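Local coordinates for protein putative ring-cleaving dioxygenase mhqO (Bacillus subtilis subsp. subtilis, PDB 3OAJ) that is a putative iron-dependent extradiol dioxygenase that may cleave the rings of aromatic compounds and so contribute to their degradation, at residues Q20-F25 with L49-E54. Numbering follows the deposited sequence.
Sequences QENTDF and LYFGNE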
ATOM      1  N   GLN A  20     -14.707   8.713   5.958  1.00 11.84           N
ATOM      2  CA  GLN A  20     -14.432  10.145   5.938  1.00 11.75           C
ATOM      3  C   GLN A  20     -13.124  10.481   6.659  1.00 11.90           C
ATOM      4  O   GLN A  20     -12.352  11.319   6.191  1.00 11.77           O
ATOM      5  CB  GLN A  20     -15.596  10.972   6.508  1.00 12.03           C
ATOM      6  CG  GLN A  20     -15.394  12.483   6.353  1.00 13.31           C
ATOM      7  CD  GLN A  20     -15.405  12.927   4.895  1.00 12.59           C
ATOM      8  OE1 GLN A  20     -16.464  13.013   4.282  1.00 13.77           O
ATOM      9  NE2 GLN A  20     -14.232  13.189   4.334  1.00 13.19           N
ATOM     10  N   GLU A  21     -12.891   9.825   7.794  1.00 12.40           N
ATOM     11  CA  GLU A  21     -11.645   9.998   8.545  1.00 13.29           C
ATOM     12  C   GLU A  21     -10.436   9.523   7.734  1.00 12.95           C
ATOM     13  O   GLU A  21      -9.408  10.212   7.647  1.00 13.15           O
ATOM     14  CB  GLU A  21     -11.730   9.241   9.872  1.00 14.89           C
ATOM     15  CG  GLU A  21     -12.762   9.799  10.824  1.00 21.24           C
ATOM     16  CD  GLU A  21     -12.934   8.948  12.075  1.00 18.11           C
ATOM     17  OE1 GLU A  21     -12.123   8.013  12.299  1.00 21.42           O
ATOM     18  OE2 GLU A  21     -13.885   9.239  12.843  1.00 22.83           O
ATOM     19  N   ASN A  22     -10.578   8.355   7.117  1.00 12.69           N
ATOM     20  CA  ASN A  22      -9.555   7.807   6.230  1.00 12.00           C
ATOM     21  C   ASN A  22      -9.240   8.792   5.106  1.00 11.47           C
ATOM     22  O   ASN A  22      -8.082   9.145   4.878  1.00 11.19           O
ATOM     23  CB  ASN A  22     -10.073   6.470   5.681  1.00 12.34           C
ATOM     24  CG  ASN A  22      -9.138   5.824   4.672  1.00 13.69           C
ATOM     25  OD1 ASN A  22      -9.532   5.572   3.538  1.00 12.85           O
ATOM     26  ND2 ASN A  22      -7.923   5.518   5.089  1.00 12.64           N
ATOM     27  N   THR A  23     -10.275   9.288   4.440  1.00 10.48           N
ATOM     28  CA  THR A  23     -10.079  10.195   3.320  1.00 10.74           C
ATOM     29  C   THR A  23      -9.479  11.535   3.756  1.00 10.72           C
ATOM     30  O   THR A  23      -8.605  12.086   3.062  1.00 10.50           O
ATOM     31  CB  THR A  23     -11.421  10.397   2.551  1.00 11.05           C
ATOM     32  OG1 THR A  23     -11.869   9.126   2.063  1.00 11.34           O
ATOM     33  CG2 THR A  23     -11.268  11.376   1.394  1.00 11.86           C
ATOM     34  N   ASP A  24      -9.971  12.085   4.870  1.00 11.13           N
ATOM     35  CA  ASP A  24      -9.417  13.344   5.371  1.00 11.42           C
ATOM     36  C   ASP A  24      -7.922  13.203   5.633  1.00 11.36           C
ATOM     37  O   ASP A  24      -7.179  14.164   5.439  1.00 12.28           O
ATOM     38  CB  ASP A  24     -10.136  13.802   6.642  1.00 11.90           C
ATOM     39  CG  ASP A  24     -11.520  14.375   6.377  1.00 14.54           C
ATOM     40  OD1 ASP A  24     -11.852  14.693   5.212  1.00 13.06           O
ATOM     41  OD2 ASP A  24     -12.265  14.506   7.366  1.00 14.03           O
ATOM     42  N   PHE A  25      -7.463  12.018   6.032  1.00 10.85           N
ATOM     43  CA  PHE A  25      -6.032  11.857   6.237  1.00 10.68           C
ATOM     44  C   PHE A  25      -5.264  11.679   4.916  1.00 10.56           C
ATOM     45  O   PHE A  25      -4.337  12.451   4.613  1.00 10.90           O
ATOM     46  CB  PHE A  25      -5.712  10.715   7.203  1.00 11.67           C
ATOM     47  CG  PHE A  25      -4.289  10.754   7.702  1.00 12.33           C
ATOM     48  CD1 PHE A  25      -3.923  11.647   8.704  1.00 12.61           C
ATOM     49  CD2 PHE A  25      -3.313   9.902   7.166  1.00 12.46           C
ATOM     50  CE1 PHE A  25      -2.623  11.710   9.150  1.00 13.24           C
ATOM     51  CE2 PHE A  25      -1.997   9.962   7.624  1.00 12.82           C
ATOM     52  CZ  PHE A  25      -1.663  10.854   8.622  1.00 12.91           C
ATOM     53  N   LEU A  49     -11.439   1.599  -1.097  1.00  9.97           N
ATOM     54  CA  LEU A  49     -10.940   2.882  -1.601  1.00 10.24           C
ATOM     55  C   LEU A  49      -9.481   2.734  -2.003  1.00 10.15           C
ATOM     56  O   LEU A  49      -8.682   2.139  -1.280  1.00 10.74           O
ATOM     57  CB  LEU A  49     -11.061   3.980  -0.534  1.00 11.13           C
ATOM     58  CG  LEU A  49     -12.443   4.186   0.094  1.00 11.98           C
ATOM     59  CD1 LEU A  49     -12.349   5.355   1.077  1.00 11.41           C
ATOM     60  CD2 LEU A  49     -13.511   4.441  -0.974  1.00 11.57           C
ATOM     61  N   TYR A  50      -9.135   3.305  -3.152  1.00 10.10           N
ATOM     62  CA  TYR A  50      -7.756   3.295  -3.649  1.00 10.64           C
ATOM     63  C   TYR A  50      -7.264   4.731  -3.783  1.00 10.62           C
ATOM     64  O   TYR A  50      -7.897   5.568  -4.451  1.00 11.27           O
ATOM     65  CB  TYR A  50      -7.686   2.642  -5.025  1.00 11.26           C
ATOM     66  CG  TYR A  50      -8.016   1.169  -5.132  1.00 11.74           C
ATOM     67  CD1 TYR A  50      -9.331   0.731  -5.298  1.00 11.51           C
ATOM     68  CD2 TYR A  50      -7.000   0.220  -5.183  1.00 11.72           C
ATOM     69  CE1 TYR A  50      -9.631  -0.624  -5.475  1.00 12.46           C
ATOM     70  CE2 TYR A  50      -7.280  -1.135  -5.350  1.00 12.22           C
ATOM     71  CZ  TYR A  50      -8.599  -1.552  -5.484  1.00 12.27           C
ATOM     72  OH  TYR A  50      -8.871  -2.887  -5.675  1.00 13.37           O
ATOM     73  N   PHE A  51      -6.143   5.010  -3.125  1.00 10.39           N
ATOM     74  CA  PHE A  51      -5.471   6.311  -3.221  1.00 10.69           C
ATOM     75  C   PHE A  51      -4.114   6.118  -3.879  1.00 10.76           C
ATOM     76  O   PHE A  51      -3.480   5.063  -3.734  1.00 11.69           O
ATOM     77  CB  PHE A  51      -5.244   6.923  -1.827  1.00 11.50           C
ATOM     78  CG  PHE A  51      -6.515   7.267  -1.079  1.00 10.73           C
ATOM     79  CD1 PHE A  51      -7.035   8.559  -1.118  1.00 11.51           C
ATOM     80  CD2 PHE A  51      -7.177   6.307  -0.305  1.00 11.44           C
ATOM     81  CE1 PHE A  51      -8.193   8.886  -0.421  1.00 11.39           C
ATOM     82  CE2 PHE A  51      -8.357   6.627   0.388  1.00 11.46           C
ATOM     83  CZ  PHE A  51      -8.854   7.918   0.336  1.00 11.61           C
ATOM     84  N   GLY A  52      -3.644   7.134  -4.588  1.00 10.82           N
ATOM     85  CA  GLY A  52      -2.318   7.052  -5.175  1.00 11.07           C
ATOM     86  C   GLY A  52      -1.857   8.395  -5.697  1.00 11.03           C
ATOM     87  O   GLY A  52      -2.370   9.448  -5.277  1.00 11.29           O
ATOM     88  N   ASN A  53      -0.899   8.366  -6.623  1.00 11.30           N
ATOM     89  CA  ASN A  53      -0.456   9.589  -7.282  1.00 11.72           C
ATOM     90  C   ASN A  53      -1.480  10.033  -8.328  1.00 12.06           C
ATOM     91  O   ASN A  53      -2.573   9.464  -8.411  1.00 11.41           O
ATOM     92  CB  ASN A  53       0.974   9.448  -7.838  1.00 11.90           C
ATOM     93  CG  ASN A  53       1.056   8.620  -9.119  1.00 12.25           C
ATOM     94  OD1 ASN A  53       0.097   7.980  -9.544  1.00 11.28           O
ATOM     95  ND2 ASN A  53       2.221   8.661  -9.753  1.00 12.45           N
ATOM     96  N   GLU A  54      -1.142  11.030  -9.140  1.00 12.98           N
ATOM     97  CA  GLU A  54      -2.113  11.579 -10.101  1.00 14.02           C
ATOM     98  C   GLU A  54      -2.700  10.488 -11.003  1.00 14.04           C
ATOM     99  O   GLU A  54      -3.861  10.575 -11.392  1.00 14.92           O
ATOM    100  CB  GLU A  54      -1.521  12.748 -10.904  1.00 15.80           C
ATOM    101  CG  GLU A  54      -0.639  12.366 -12.080  1.00 20.53           C
ATOM    102  CD  GLU A  54       0.693  11.755 -11.671  1.00 18.03           C
ATOM    103  OE1 GLU A  54       1.297  12.203 -10.663  1.00 21.53           O
ATOM    104  OE2 GLU A  54       1.126  10.797 -12.352  1.00 21.74           O
TER
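Asn22 is the first residue of helix 19-29 in this segment to meet strand 47-52, and it does so through its amide oxygen. With CG anti to the backbone N (chi1 177°), the amide extends over the sheet, where OD1 lies 3.5 Å from Phe51 CE2 and 3.7 Å from Leu49 CD1. OD1 approaches the aromatic ring obliquely, and the amide and ring planes stand 81° apart, so the two flat groups are nearly perpendicular rather than stacked. Phe64, on the adjoining strand 61-66, also touches the Asn22 side chain.

One residue on, Thr23 presents its hydroxyl instead. OG1 sits in the plane of the Phe51 ring, at its edge, 3.7 Å from CZ, and the Thr23 side chain crosses that of Leu49 at about a right angle, OG1 to CD1 being 3.9 Å. The Phe51 ring tip also reaches the helix backbone, with CZ 3.9 Å from Thr23 CA. The hydroxyl is not left to the hydrocarbons: lying beside the backbone N, OG1 is turned back to the carbonyl oxygen of Pro19, one helical turn earlier, and is hydrogen-bonded to it.

The axes of helix 20-25 and strand 49-52 run almost parallel, 7° apart, with a closest approach of 10.8 Å. This is helix-on-sheet packing within the first VOC domain, a fold built from βαβββ units; the Phe51 side chain is about 10 Å from that of His11, a ligand of the bound zinc ion. No hydrogen bond spans the interface. Its chemistry is two polar oxygens set against methyl and aromatic carbon: that of Thr23 is satisfied within the helix, whereas Asn22 OD1 is buried with no hydrogen-bonding partner in the model, which probably carries an energetic cost, while the contact itself offers OD1 only carbon neighbours.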